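PDB 2Q9U: A-type flavoprotein from Giardia intestinalis, which scavenges dioxygen, probably reducing it at a diiron centre with electrons passed on by a bound flavin mononucleotide. Local coordinates for residues 391-394 with 395-399; 359-362 with 363-367; 193-196 with 197-200. All coordinates share one frame; numbering follows the deposited sequence.

Contact 1 (391-394 with 395-399); sequences QAYN and AGVDL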
loop_
_atom_site.group_PDB
_atom_site.type_symbol
_atom_site.label_atom_id
_atom_site.label_comp_id
_atom_site.label_asym_id
_atom_site.label_seq_id
_atom_site.Cartn_x
_atom_site.Cartn_y
_atom_site.Cartn_z
ATOM N N GLN A 391 24.613 -23.075 13.253
ATOM C CA GLN A 391 25.694 -22.184 12.863
ATOM C C GLN A 391 25.207 -20.719 12.884
ATOM O O GLN A 391 25.931 -19.807 13.310
ATOM C CB GLN A 391 26.235 -22.581 11.484
ATOM C CG GLN A 391 27.332 -21.691 10.970
ATOM C CD GLN A 391 27.869 -22.133 9.624
ATOM O OE1 GLN A 391 27.304 -23.018 8.978
ATOM N NE2 GLN A 391 28.974 -21.523 9.196
ATOM N N ALA A 392 23.965 -20.516 12.447
ATOM C CA ALA A 392 23.369 -19.171 12.450
ATOM C C ALA A 392 23.207 -18.675 13.869
ATOM O O ALA A 392 23.529 -17.527 14.161
ATOM C CB ALA A 392 22.018 -19.165 11.708
ATOM N N TYR A 393 22.705 -19.547 14.738
ATOM C CA TYR A 393 22.517 -19.244 16.165
ATOM C C TYR A 393 23.845 -18.845 16.793
ATOM O O TYR A 393 23.907 -17.848 17.522
ATOM C CB TYR A 393 21.903 -20.434 16.910
ATOM C CG TYR A 393 21.692 -20.219 18.400
ATOM C CD1 TYR A 393 22.729 -20.429 19.329
ATOM C CD2 TYR A 393 20.454 -19.812 18.882
ATOM C CE1 TYR A 393 22.506 -20.227 20.708
ATOM C CE2 TYR A 393 20.229 -19.624 20.235
ATOM C CZ TYR A 393 21.239 -19.826 21.137
ATOM O OH TYR A 393 20.934 -19.616 22.473
ATOM N N ASN A 394 24.898 -19.629 16.514
ATOM C CA ASN A 394 26.233 -19.316 17.041
ATOM C C ASN A 394 26.808 -17.991 16.527
ATOM O O ASN A 394 27.429 -17.237 17.291
ATOM C CB ASN A 394 27.220 -20.464 16.781
ATOM C CG ASN A 394 26.865 -21.722 17.565
ATOM O OD1 ASN A 394 26.141 -21.680 18.586
ATOM N ND2 ASN A 394 27.343 -22.852 17.079
ATOM N N ALA A 395 26.622 -17.723 15.236
ATOM C CA ALA A 395 26.995 -16.434 14.666
ATOM C C ALA A 395 26.245 -15.285 15.357
ATOM O O ALA A 395 26.804 -14.203 15.534
ATOM C CB ALA A 395 26.784 -16.414 13.170
ATOM N N GLY A 396 24.998 -15.537 15.766
ATOM C CA GLY A 396 24.192 -14.546 16.491
ATOM C C GLY A 396 24.698 -14.297 17.903
ATOM O O GLY A 396 24.755 -13.163 18.360
ATOM N N VAL A 397 25.071 -15.361 18.601
ATOM C CA VAL A 397 25.630 -15.213 19.938
ATOM C C VAL A 397 26.824 -14.268 19.840
ATOM O O VAL A 397 26.930 -13.317 20.625
ATOM C CB VAL A 397 26.071 -16.575 20.571
ATOM C CG1 VAL A 397 26.721 -16.346 21.984
ATOM C CG2 VAL A 397 24.900 -17.513 20.717
ATOM N N ASP A 398 27.708 -14.527 18.869
ATOM C CA ASP A 398 28.944 -13.773 18.687
ATOM C C ASP A 398 28.626 -12.323 18.307
ATOM O O ASP A 398 29.294 -11.384 18.758
ATOM C CB ASP A 398 29.821 -14.424 17.593
ATOM C CG ASP A 398 31.054 -13.561 17.213
ATOM O OD1 ASP A 398 32.010 -13.450 18.014
ATOM O OD2 ASP A 398 31.090 -12.995 16.115
ATOM N N LEU A 399 27.612 -12.149 17.461
ATOM C CA LEU A 399 27.204 -10.806 17.064
ATOM C C LEU A 399 26.670 -9.996 18.239
ATOM O O LEU A 399 26.948 -8.784 18.343
ATOM C CB LEU A 399 26.170 -10.870 15.928
ATOM C CG LEU A 399 25.707 -9.551 15.286
ATOM C CD1 LEU A 399 26.865 -8.758 14.688
ATOM C CD2 LEU A 399 24.669 -9.863 14.195
#
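Y393 and V397 meet one helical turn apart, the tyrosine ring slanting across the valine. The touching atoms are Y393 CE1 and V397 CG2, 3.6 Å apart, and the methyl comes to the ring obliquely. The torsions of both residues set this up. In Y393, CG lies trans to the main-chain N (chi1 179°), which carries the ring out beside its own carbonyl; V397 turns CG2 back beside its own N, so that this methyl sits 3.4 Å from Y393 O as well as against the ring. The same carbonyl takes the amide of V397, with 3.0 Å between V397 N and Y393 O, so a backbone hydrogen bond and an apolar contact tie the same two residues. The ring is also met at its edge, in its plane, by N394 OD1. A395 rests its CB on the backbone of the preceding turn, 3.5 Å from Q391 O, and A395 N is hydrogen-bonded to that oxygen at 2.9 Å with an N-H...O angle of 164°. This i to i+4 ladder is that of a regular alpha helix. D398 points its carboxylate away to a salt bridge with R402. Helix 386-409 packs A392 on M273 and A276 of helix 269-283, sets Y393 and V397 against S283, and lays L399 on strand 310-314 and A395 on strand 378-381.

Contact 2 (359-362 with 363-367); sequences DIVA and ELRDG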
loop_
_atom_site.group_PDB
_atom_site.type_symbol
_atom_site.label_atom_id
_atom_site.label_comp_id
_atom_site.label_asym_id
_atom_site.label_seq_id
_atom_site.Cartn_x
_atom_site.Cartn_y
_atom_site.Cartn_z
ATOM N N ASP A 359 28.437 -9.165 -2.267
ATOM C CA ASP A 359 28.027 -7.797 -2.577
ATOM C C ASP A 359 27.603 -7.048 -1.306
ATOM O O ASP A 359 27.945 -5.886 -1.146
ATOM C CB ASP A 359 26.877 -7.735 -3.592
ATOM C CG ASP A 359 27.327 -8.042 -5.017
ATOM O OD1 ASP A 359 28.547 -8.184 -5.258
ATOM O OD2 ASP A 359 26.448 -8.132 -5.894
ATOM N N ILE A 360 26.898 -7.721 -0.399
ATOM C CA ILE A 360 26.520 -7.086 0.873
ATOM C C ILE A 360 27.769 -6.767 1.725
ATOM O O ILE A 360 27.911 -5.665 2.253
ATOM C CB ILE A 360 25.564 -7.958 1.668
ATOM C CG1 ILE A 360 24.198 -8.026 0.964
ATOM C CG2 ILE A 360 25.411 -7.387 3.063
ATOM C CD1 ILE A 360 23.266 -9.123 1.566
ATOM N N VAL A 361 28.673 -7.729 1.830
ATOM C CA VAL A 361 29.936 -7.533 2.572
ATOM C C VAL A 361 30.719 -6.324 2.029
ATOM O O VAL A 361 31.174 -5.474 2.805
ATOM C CB VAL A 361 30.824 -8.822 2.567
ATOM C CG1 VAL A 361 32.329 -8.504 2.877
ATOM C CG2 VAL A 361 30.263 -9.922 3.553
ATOM N N ALA A 362 30.867 -6.239 0.710
ATOM C CA ALA A 362 31.617 -5.140 0.099
ATOM C C ALA A 362 30.944 -3.801 0.410
ATOM O O ALA A 362 31.615 -2.805 0.750
ATOM C CB ALA A 362 31.750 -5.348 -1.408
ATOM N N GLU A 363 29.602 -3.783 0.327
ATOM C CA GLU A 363 28.883 -2.555 0.596
ATOM C C GLU A 363 28.991 -2.174 2.073
ATOM O O GLU A 363 29.212 -1.003 2.397
ATOM C CB GLU A 363 27.421 -2.667 0.110
ATOM C CG GLU A 363 26.542 -1.466 0.461
ATOM C CD GLU A 363 26.966 -0.141 -0.144
ATOM O OE1 GLU A 363 27.674 -0.108 -1.171
ATOM O OE2 GLU A 363 26.538 0.900 0.418
ATOM N N LEU A 364 28.853 -3.145 2.969
ATOM C CA LEU A 364 29.004 -2.873 4.419
ATOM C C LEU A 364 30.402 -2.340 4.773
ATOM O O LEU A 364 30.554 -1.402 5.564
ATOM C CB LEU A 364 28.739 -4.133 5.235
ATOM C CG LEU A 364 27.292 -4.608 5.297
ATOM C CD1 LEU A 364 27.313 -5.988 5.946
ATOM C CD2 LEU A 364 26.462 -3.662 6.159
ATOM N N ARG A 365 31.409 -2.954 4.173
ATOM C CA ARG A 365 32.807 -2.665 4.494
ATOM C C ARG A 365 33.280 -1.372 3.828
ATOM O O ARG A 365 33.810 -0.497 4.509
ATOM C CB ARG A 365 33.674 -3.861 4.089
ATOM C CG ARG A 365 35.173 -3.749 4.434
ATOM C CD ARG A 365 35.954 -4.850 3.740
ATOM N NE ARG A 365 35.863 -4.701 2.295
ATOM C CZ ARG A 365 35.768 -5.689 1.402
ATOM N NH1 ARG A 365 35.733 -6.968 1.755
ATOM N NH2 ARG A 365 35.666 -5.372 0.128
ATOM N N ASP A 366 33.110 -1.259 2.507
ATOM C CA ASP A 366 33.651 -0.132 1.740
ATOM C C ASP A 366 32.699 1.060 1.614
ATOM O O ASP A 366 33.141 2.216 1.551
ATOM C CB ASP A 366 34.113 -0.582 0.341
ATOM C CG ASP A 366 35.148 -1.704 0.399
ATOM O OD1 ASP A 366 35.830 -1.854 1.446
ATOM O OD2 ASP A 366 35.266 -2.441 -0.602
ATOM N N GLY A 367 31.393 0.790 1.588
ATOM C CA GLY A 367 30.389 1.878 1.508
ATOM C C GLY A 367 30.018 2.380 2.886
ATOM O O GLY A 367 30.230 3.560 3.193
#
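On the buried flank of helix 356-367, I360 CG2 rests 3.7 Å from L364 CD1, the two side chains running alongside each other in the same direction. Packing is close here: L364 CG, turned beside its own N (chi1 -71°), stands 3.3 Å from I360 O, which also accepts a hydrogen bond from L364 N (2.8 Å, N-H...O angle 167°). Both reach F313 of strand 310-314, and L364 also meets L330 of helix 324-336. The helix is the crossover of a beta-alpha-beta unit between strands 344-350 and 378-381, part of the parallel sheet of the flavodoxin-like domain; I360 and V361 lean on A346 of the first strand. On the more open flank, where D366 is exposed, charged groups dominate, though V361 and A362 still back the guanidinium. R365 holds D366 in a two-pronged salt bridge, R365 NE hydrogen-bonded to D366 OD1 and R365 NH2 to D366 OD2, each at 3.0 Å. Both oxygens lie close to the guanidinium plane, yet the nitrogens approach from above the carboxylate plane, by 43° at OD1. A362 CA comes over one guanidinium face, and V361 CG1 stands obliquely 3.9 Å from R365 NH1. That NH1, not part of the grip on D366, forms a salt bridge with E375; the two acids probably restrict the guanidinium's rotation, although R365 and D366 also touch a crystal neighbour. E363 bends at chi2 to a salt bridge with R334, and D359 hydrogen-bonds T321.

Contact 3 (193-196 with 197-200); sequences MHLF and KEYT. With NO3 (nitrate ion), chain C.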
loop_
_atom_site.group_PDB
_atom_site.type_symbol
_atom_site.label_atom_id
_atom_site.label_comp_id
_atom_site.label_asym_id
_atom_site.label_seq_id
_atom_site.Cartn_x
_atom_site.Cartn_y
_atom_site.Cartn_z
ATOM N N MET A 193 9.696 10.722 22.171
ATOM C CA MET A 193 11.118 10.433 22.068
ATOM C C MET A 193 11.401 9.407 21.006
ATOM O O MET A 193 12.406 9.514 20.298
ATOM C CB MET A 193 11.721 10.026 23.420
ATOM C CG MET A 193 11.892 11.170 24.386
ATOM S SD MET A 193 13.032 12.468 23.757
ATOM C CE MET A 193 14.500 11.516 23.318
ATOM N N HIS A 194 10.517 8.412 20.885
ATOM C CA HIS A 194 10.627 7.452 19.776
ATOM C C HIS A 194 10.656 8.176 18.423
ATOM O O HIS A 194 11.518 7.909 17.585
ATOM C CB HIS A 194 9.482 6.434 19.845
ATOM C CG HIS A 194 9.324 5.616 18.607
ATOM N ND1 HIS A 194 9.931 4.397 18.440
ATOM C CD2 HIS A 194 8.633 5.855 17.467
ATOM C CE1 HIS A 194 9.611 3.905 17.254
ATOM N NE2 HIS A 194 8.830 4.775 16.639
ATOM N N LEU A 195 9.722 9.098 18.208
ATOM C CA LEU A 195 9.657 9.803 16.917
ATOM C C LEU A 195 10.798 10.812 16.773
ATOM O O LEU A 195 11.284 11.073 15.653
ATOM C CB LEU A 195 8.286 10.478 16.767
ATOM C CG LEU A 195 7.109 9.487 16.636
ATOM C CD1 LEU A 195 5.794 10.278 16.667
ATOM C CD2 LEU A 195 7.215 8.628 15.344
ATOM N N PHE A 196 11.233 11.368 17.915
ATOM C CA PHE A 196 12.372 12.304 17.955
ATOM C C PHE A 196 13.625 11.554 17.468
ATOM O O PHE A 196 14.414 12.071 16.676
ATOM C CB PHE A 196 12.533 12.819 19.391
ATOM C CG PHE A 196 13.783 13.654 19.642
ATOM C CD1 PHE A 196 15.011 13.051 19.927
ATOM C CD2 PHE A 196 13.707 15.049 19.641
ATOM C CE1 PHE A 196 16.146 13.835 20.203
ATOM C CE2 PHE A 196 14.835 15.836 19.935
ATOM C CZ PHE A 196 16.044 15.226 20.205
ATOM N N LYS A 197 13.786 10.316 17.939
ATOM C CA LYS A 197 14.879 9.431 17.471
ATOM C C LYS A 197 14.746 9.038 16.004
ATOM O O LYS A 197 15.746 8.983 15.262
ATOM C CB LYS A 197 14.973 8.167 18.327
ATOM C CG LYS A 197 15.531 8.408 19.718
ATOM C CD LYS A 197 15.493 7.095 20.528
ATOM C CE LYS A 197 15.835 7.312 21.985
ATOM N NZ LYS A 197 15.661 6.060 22.818
ATOM N N GLU A 198 13.516 8.774 15.560
ATOM C CA GLU A 198 13.335 8.427 14.151
ATOM C C GLU A 198 13.745 9.627 13.276
ATOM O O GLU A 198 14.364 9.466 12.206
ATOM C CB GLU A 198 11.881 8.006 13.870
ATOM C CG GLU A 198 11.709 7.281 12.524
ATOM C CD GLU A 198 10.262 6.927 12.260
ATOM O OE1 GLU A 198 9.445 7.861 12.155
ATOM O OE2 GLU A 198 9.945 5.724 12.171
ATOM N N TYR A 199 13.366 10.826 13.716
ATOM C CA TYR A 199 13.725 12.042 12.958
ATOM C C TYR A 199 15.252 12.213 12.898
ATOM O O TYR A 199 15.838 12.468 11.824
ATOM C CB TYR A 199 13.077 13.269 13.591
ATOM C CG TYR A 199 13.216 14.486 12.734
ATOM C CD1 TYR A 199 14.376 15.273 12.783
ATOM C CD2 TYR A 199 12.174 14.872 11.872
ATOM C CE1 TYR A 199 14.511 16.425 11.985
ATOM C CE2 TYR A 199 12.290 16.019 11.081
ATOM C CZ TYR A 199 13.465 16.785 11.137
ATOM O OH TYR A 199 13.550 17.907 10.335
ATOM N N THR A 200 15.896 12.070 14.049
ATOM C CA THR A 200 17.363 12.169 14.141
ATOM C C THR A 200 18.055 11.188 13.187
ATOM O O THR A 200 18.938 11.567 12.396
ATOM C CB THR A 200 17.852 11.897 15.567
ATOM O OG1 THR A 200 17.140 12.743 16.468
ATOM C CG2 THR A 200 19.345 12.212 15.665
HETATM N N NO3 C . 12.781 17.786 7.145
HETATM O O1 NO3 C . 12.523 16.470 6.825
HETATM O O2 NO3 C . 11.888 18.442 7.951
HETATM O O3 NO3 C . 13.921 18.442 6.730
HETATM O O HOH W 1 8.090 4.538 13.929
#
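T200 turns OG1 beside its own backbone N (chi1 -53°), which aims the hydroxyl back at the carbonyl of F196, while F196 swings its ring beside that carbonyl with CG trans to N (chi1 172°). F196 O therefore accepts two hydrogen bonds, from T200 N at 3.0 Å and from T200 OG1 at 2.8 Å, the donors arriving from opposite faces of the carbonyl plane. The hydroxyl proton of this buried threonine is thereby used within the helix, and T200 OG1 lies obliquely to the F196 ring, 4.0 Å from CE1. Helix 189-204 belongs to the beta-lactamase-like domain, and its sides face different partners: the F196 ring meets those of W234 and Y246, whereas H194 and E198 touch L303 of helix 298-306. On that second side a water bridges one turn. It lies in the plane of the H194 ring, 2.8 Å from H194 NE2, and donates to E198 OE2, also at 2.8 Å. E198 is extended beyond CG and runs beside L195, with E198 OE1 4.0 Å from L195 CD2; Y33 makes a weak hydrogen bond to the same OE1. Y199 touches the diiron centre, and its ring meets H176. A nitrate, probably from the crystallisation liquor, lies at the edge of the tyrosine ring, hydrogen-bonded to H31; Y199 OH, 3.0 Å from NO3 O2, makes at best a weak hydrogen bond.

Each contact lies within a single helix and is built mainly on i to i+4 pairs, and none touches another. Contacts 1 and 2 belong to the flavodoxin-like domain, their centres 20 Å apart and nearest atoms about 9 Å apart; L399 of contact 1 and both I360 and L364 of contact 2 pack on strand 310-314. The side chains of A392 and D359 are about 12 and 10 Å from a bound flavin mononucleotide, so both contacts lie behind its first shell. Contact 3 is in the beta-lactamase-like domain, with nearest atoms about 17 Å from contact 2 and about 19 Å from contact 1. Its Y199 side chain is about 4 Å from the diiron centre and about 8 Å from a second flavin, probably contributed by a partner subunit, as in other flavodiiron proteins.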